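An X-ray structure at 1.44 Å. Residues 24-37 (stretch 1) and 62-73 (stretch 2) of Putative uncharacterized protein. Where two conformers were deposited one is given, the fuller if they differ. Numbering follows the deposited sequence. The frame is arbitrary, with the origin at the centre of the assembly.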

# COMPACT_ATOMS: atom_id res chain seq x y z
N LEU A 24 -5.97 3.00 1.26
CA LEU A 24 -7.00 3.87 0.73
C LEU A 24 -6.66 5.31 1.04
O LEU A 24 -6.13 5.61 2.12
CB LEU A 24 -8.37 3.51 1.32
CG LEU A 24 -8.90 2.11 0.99
CD1 LEU A 24 -10.24 1.91 1.67
CD2 LEU A 24 -9.03 1.89 -0.51
N LEU A 25 -6.99 6.20 0.10
CA LEU A 25 -6.72 7.63 0.23
C LEU A 25 -7.99 8.41 0.53
O LEU A 25 -9.06 8.11 -0.01
CB LEU A 25 -6.10 8.18 -1.05
CG LEU A 25 -4.83 7.48 -1.55
CD1 LEU A 25 -4.42 8.05 -2.89
CD2 LEU A 25 -3.70 7.55 -0.54
N PHE A 26 -7.86 9.43 1.38
CA PHE A 26 -8.99 10.28 1.75
C PHE A 26 -8.56 11.73 1.75
O PHE A 26 -7.36 12.03 1.69
CB PHE A 26 -9.54 9.89 3.13
CG PHE A 26 -9.92 8.44 3.23
CD1 PHE A 26 -11.18 8.01 2.82
CD2 PHE A 26 -9.01 7.50 3.71
CE1 PHE A 26 -11.53 6.67 2.90
CE2 PHE A 26 -9.36 6.16 3.79
CZ PHE A 26 -10.62 5.75 3.39
N GLY A 27 -9.53 12.62 1.83
CA GLY A 27 -9.24 14.04 1.94
C GLY A 27 -8.51 14.40 3.21
O GLY A 27 -8.63 13.71 4.23
N PHE A 28 -7.75 15.49 3.15
CA PHE A 28 -7.05 16.01 4.31
C PHE A 28 -8.04 16.33 5.42
O PHE A 28 -9.17 16.77 5.15
CB PHE A 28 -6.28 17.26 3.89
CG PHE A 28 -5.17 17.64 4.82
CD1 PHE A 28 -5.20 18.87 5.48
CD2 PHE A 28 -4.07 16.80 5.01
CE1 PHE A 28 -4.17 19.24 6.33
CE2 PHE A 28 -3.03 17.17 5.86
CZ PHE A 28 -3.08 18.39 6.52
N GLY A 29 -7.64 16.08 6.66
CA GLY A 29 -8.51 16.38 7.81
C GLY A 29 -9.65 15.40 8.00
O GLY A 29 -10.59 15.65 8.75
N SER A 30 -9.59 14.26 7.31
CA SER A 30 -10.59 13.21 7.52
C SER A 30 -10.40 12.61 8.91
O SER A 30 -9.27 12.51 9.39
CB SER A 30 -10.42 12.09 6.50
OG SER A 30 -10.83 12.50 5.21
N PRO A 31 -11.51 12.19 9.55
CA PRO A 31 -11.36 11.31 10.69
C PRO A 31 -10.75 10.01 10.20
O PRO A 31 -10.68 9.77 8.99
CB PRO A 31 -12.80 11.09 11.14
CG PRO A 31 -13.58 11.18 9.87
CD PRO A 31 -12.91 12.29 9.11
N ILE A 32 -10.28 9.17 11.12
CA ILE A 32 -9.75 7.88 10.74
C ILE A 32 -10.91 7.01 10.27
O ILE A 32 -11.68 6.49 11.08
CB ILE A 32 -8.96 7.21 11.89
CG1 ILE A 32 -7.87 8.15 12.40
CG2 ILE A 32 -8.36 5.89 11.41
CD1 ILE A 32 -7.00 7.58 13.50
N VAL A 33 -11.04 6.89 8.96
CA VAL A 33 -12.17 6.19 8.36
C VAL A 33 -12.16 4.73 8.82
O VAL A 33 -11.16 4.03 8.66
CB VAL A 33 -12.16 6.35 6.82
CG1 VAL A 33 -13.30 5.57 6.19
CG2 VAL A 33 -12.28 7.83 6.44
N GLN A 34 -13.26 4.31 9.43
CA GLN A 34 -13.30 3.03 10.15
C GLN A 34 -13.64 1.84 9.26
O GLN A 34 -13.03 0.78 9.37
CB GLN A 34 -14.29 3.12 11.32
CG GLN A 34 -13.86 4.11 12.40
CD GLN A 34 -12.62 3.65 13.13
OE1 GLN A 34 -12.64 2.64 13.84
NE2 GLN A 34 -11.52 4.38 12.97
N SER A 35 -14.64 2.02 8.41
CA SER A 35 -15.10 0.97 7.52
C SER A 35 -15.39 1.56 6.15
O SER A 35 -15.98 2.64 6.05
CB SER A 35 -16.34 0.28 8.08
OG SER A 35 -16.08 -0.36 9.32
N VAL A 36 -14.97 0.86 5.11
CA VAL A 36 -15.14 1.31 3.74
C VAL A 36 -15.63 0.15 2.89
O VAL A 36 -15.08 -0.95 2.95
CB VAL A 36 -13.81 1.84 3.14
CG1 VAL A 36 -13.99 2.22 1.68
CG2 VAL A 36 -13.29 3.02 3.93
N LEU A 37 -16.68 0.41 2.11
CA LEU A 37 -17.11 -0.53 1.08
C LEU A 37 -16.28 -0.28 -0.17
O LEU A 37 -16.51 0.68 -0.91
CB LEU A 37 -18.61 -0.41 0.82
CG LEU A 37 -19.24 -1.49 -0.05
CD1 LEU A 37 -19.09 -2.87 0.58
CD2 LEU A 37 -20.71 -1.15 -0.25
N GLY A 62 0.06 16.61 -2.64
CA GLY A 62 -1.08 17.37 -2.13
C GLY A 62 -1.34 17.13 -0.66
O GLY A 62 -0.47 16.64 0.07
N ASP A 63 -2.55 17.49 -0.23
CA ASP A 63 -2.98 17.29 1.15
C ASP A 63 -3.97 16.14 1.19
O ASP A 63 -5.02 16.18 0.55
CB ASP A 63 -3.65 18.56 1.69
CG ASP A 63 -2.73 19.77 1.69
OD1 ASP A 63 -3.22 20.88 1.97
OD2 ASP A 63 -1.53 19.62 1.40
N TYR A 64 -3.62 15.09 1.94
CA TYR A 64 -4.43 13.88 1.94
C TYR A 64 -4.17 13.05 3.18
O TYR A 64 -3.22 13.30 3.93
CB TYR A 64 -4.17 13.06 0.67
CG TYR A 64 -2.82 12.38 0.60
CD1 TYR A 64 -2.70 11.01 0.84
CD2 TYR A 64 -1.66 13.09 0.26
CE1 TYR A 64 -1.47 10.37 0.76
CE2 TYR A 64 -0.42 12.46 0.19
CZ TYR A 64 -0.34 11.10 0.44
OH TYR A 64 0.87 10.46 0.36
N CYS A 65 -5.03 12.05 3.38
CA CYS A 65 -4.83 11.05 4.42
C CYS A 65 -4.83 9.66 3.79
O CYS A 65 -5.39 9.44 2.71
CB CYS A 65 -5.93 11.13 5.49
SG CYS A 65 -6.11 12.73 6.29
N LYS A 66 -4.19 8.72 4.48
CA LYS A 66 -4.12 7.34 4.02
C LYS A 66 -4.27 6.39 5.20
O LYS A 66 -3.83 6.69 6.31
CB LYS A 66 -2.81 7.06 3.27
CG LYS A 66 -1.55 7.32 4.08
CD LYS A 66 -0.29 7.00 3.27
CE LYS A 66 0.96 7.41 4.02
NZ LYS A 66 2.21 7.02 3.31
N GLY A 67 -4.89 5.26 4.93
CA GLY A 67 -5.02 4.18 5.92
C GLY A 67 -4.82 2.83 5.27
O GLY A 67 -4.94 2.69 4.05
N LEU A 68 -4.46 1.83 6.09
CA LEU A 68 -4.39 0.43 5.66
C LEU A 68 -5.64 -0.30 6.10
O LEU A 68 -6.08 -0.16 7.24
CB LEU A 68 -3.16 -0.27 6.24
CG LEU A 68 -1.81 -0.05 5.56
CD1 LEU A 68 -0.80 -1.06 6.08
CD2 LEU A 68 -1.94 -0.14 4.05
N TYR A 69 -6.19 -1.10 5.19
CA TYR A 69 -7.50 -1.76 5.37
C TYR A 69 -7.48 -3.23 4.98
O TYR A 69 -6.81 -3.62 4.03
CB TYR A 69 -8.56 -1.02 4.52
CG TYR A 69 -8.84 0.37 5.03
CD1 TYR A 69 -9.91 0.63 5.88
CD2 TYR A 69 -7.99 1.43 4.70
CE1 TYR A 69 -10.13 1.90 6.39
CE2 TYR A 69 -8.21 2.71 5.19
CZ TYR A 69 -9.28 2.94 6.04
OH TYR A 69 -9.47 4.21 6.55
N LYS A 70 -8.23 -4.03 5.73
CA LYS A 70 -8.42 -5.44 5.42
C LYS A 70 -9.90 -5.81 5.54
O LYS A 70 -10.64 -5.17 6.29
CB LYS A 70 -7.57 -6.32 6.35
CG LYS A 70 -6.10 -6.35 5.97
CD LYS A 70 -5.27 -7.15 6.95
CE LYS A 70 -5.53 -8.64 6.81
NZ LYS A 70 -4.43 -9.44 7.43
N PRO A 71 -10.35 -6.84 4.78
CA PRO A 71 -11.76 -7.25 4.84
C PRO A 71 -12.21 -7.69 6.22
O PRO A 71 -11.44 -8.34 6.95
CB PRO A 71 -11.82 -8.45 3.88
CG PRO A 71 -10.68 -8.25 2.95
CD PRO A 71 -9.60 -7.62 3.78
N ARG A 72 -13.44 -7.34 6.59
CA ARG A 72 -14.02 -7.82 7.83
C ARG A 72 -14.68 -9.17 7.56
O ARG A 72 -14.79 -9.59 6.40
CB ARG A 72 -15.03 -6.82 8.41
CG ARG A 72 -16.30 -6.66 7.60
CD ARG A 72 -17.42 -6.03 8.42
NE ARG A 72 -17.10 -4.66 8.82
CZ ARG A 72 -17.98 -3.81 9.33
NH1 ARG A 72 -19.25 -4.18 9.51
NH2 ARG A 72 -17.61 -2.59 9.67
N PHE A 73 -15.10 -9.84 8.62
CA PHE A 73 -15.75 -11.15 8.52
C PHE A 73 -17.09 -11.09 7.78
O PHE A 73 -17.33 -11.88 6.88
CB PHE A 73 -15.92 -11.73 9.93
CG PHE A 73 -16.65 -13.04 9.97
CD1 PHE A 73 -16.07 -14.21 9.48
CD2 PHE A 73 -17.92 -13.12 10.53
CE1 PHE A 73 -16.74 -15.42 9.53
CE2 PHE A 73 -18.60 -14.33 10.59
CZ PHE A 73 -18.01 -15.48 10.09

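This contact is a short antiparallel strand pairing, extended on one face by a tyrosine that reaches into the loop of the first stretch. The strand that includes Leu24 to Phe26 runs against the one that includes Cys65 to Tyr69, with their directions 148° apart. Two hydrogen-bonded pairs hold the register. Leu24 N donates to Gly67 O at 3.0 Å, and Gly67 N returns a bond to Leu24 O at 3.1 Å. Phe26 N donates to Cys65 O at 2.8 Å, and Cys65 N to Phe26 O at 2.9 Å. All four are close to straight. Between them lies the non-hydrogen-bonded pair Leu25 and Lys66. Here the alpha carbons come close to carbonyls: Lys66 CA is 3.3 Å from Leu24 O, and Leu25 CA is 3.3 Å from Cys65 O.

Leu24, Phe26 and Cys65 place their side chains on one face of the sheet. Tyr69 covers much of the contact there. Leu24 CD1 sits over the face of its ring, 3.8 Å from Tyr69 CD2. The Phe26 ring meets it obliquely, with planes at 60° and Phe26 CE2 3.9 Å from Tyr69 CE2. Gly67 leaves room for this ring; a beta carbon at Gly67 would clash with Tyr69 CE2. The hydroxyl Tyr69 OH donates to Val33 O at 2.7 Å, tying the strand to the loop.

On the other face, Leu25 CD2 packs 3.8 Å from Tyr64 CE1.

A type II turn runs from Gly27 to Ser30. Gly29 has positive phi, which favours glycine. Ser30 OG donates to Gly27 O at 2.7 Å within the turn. Cys65 SG lies against this turn, 3.4 Å from Gly27 O. Phe28 turns its ring to Asp63, whose CB is 3.6 Å from Phe28 CG. Farther along, Ser35 OG lies 2.7 Å from Arg72 NH2, near the guanidinium plane.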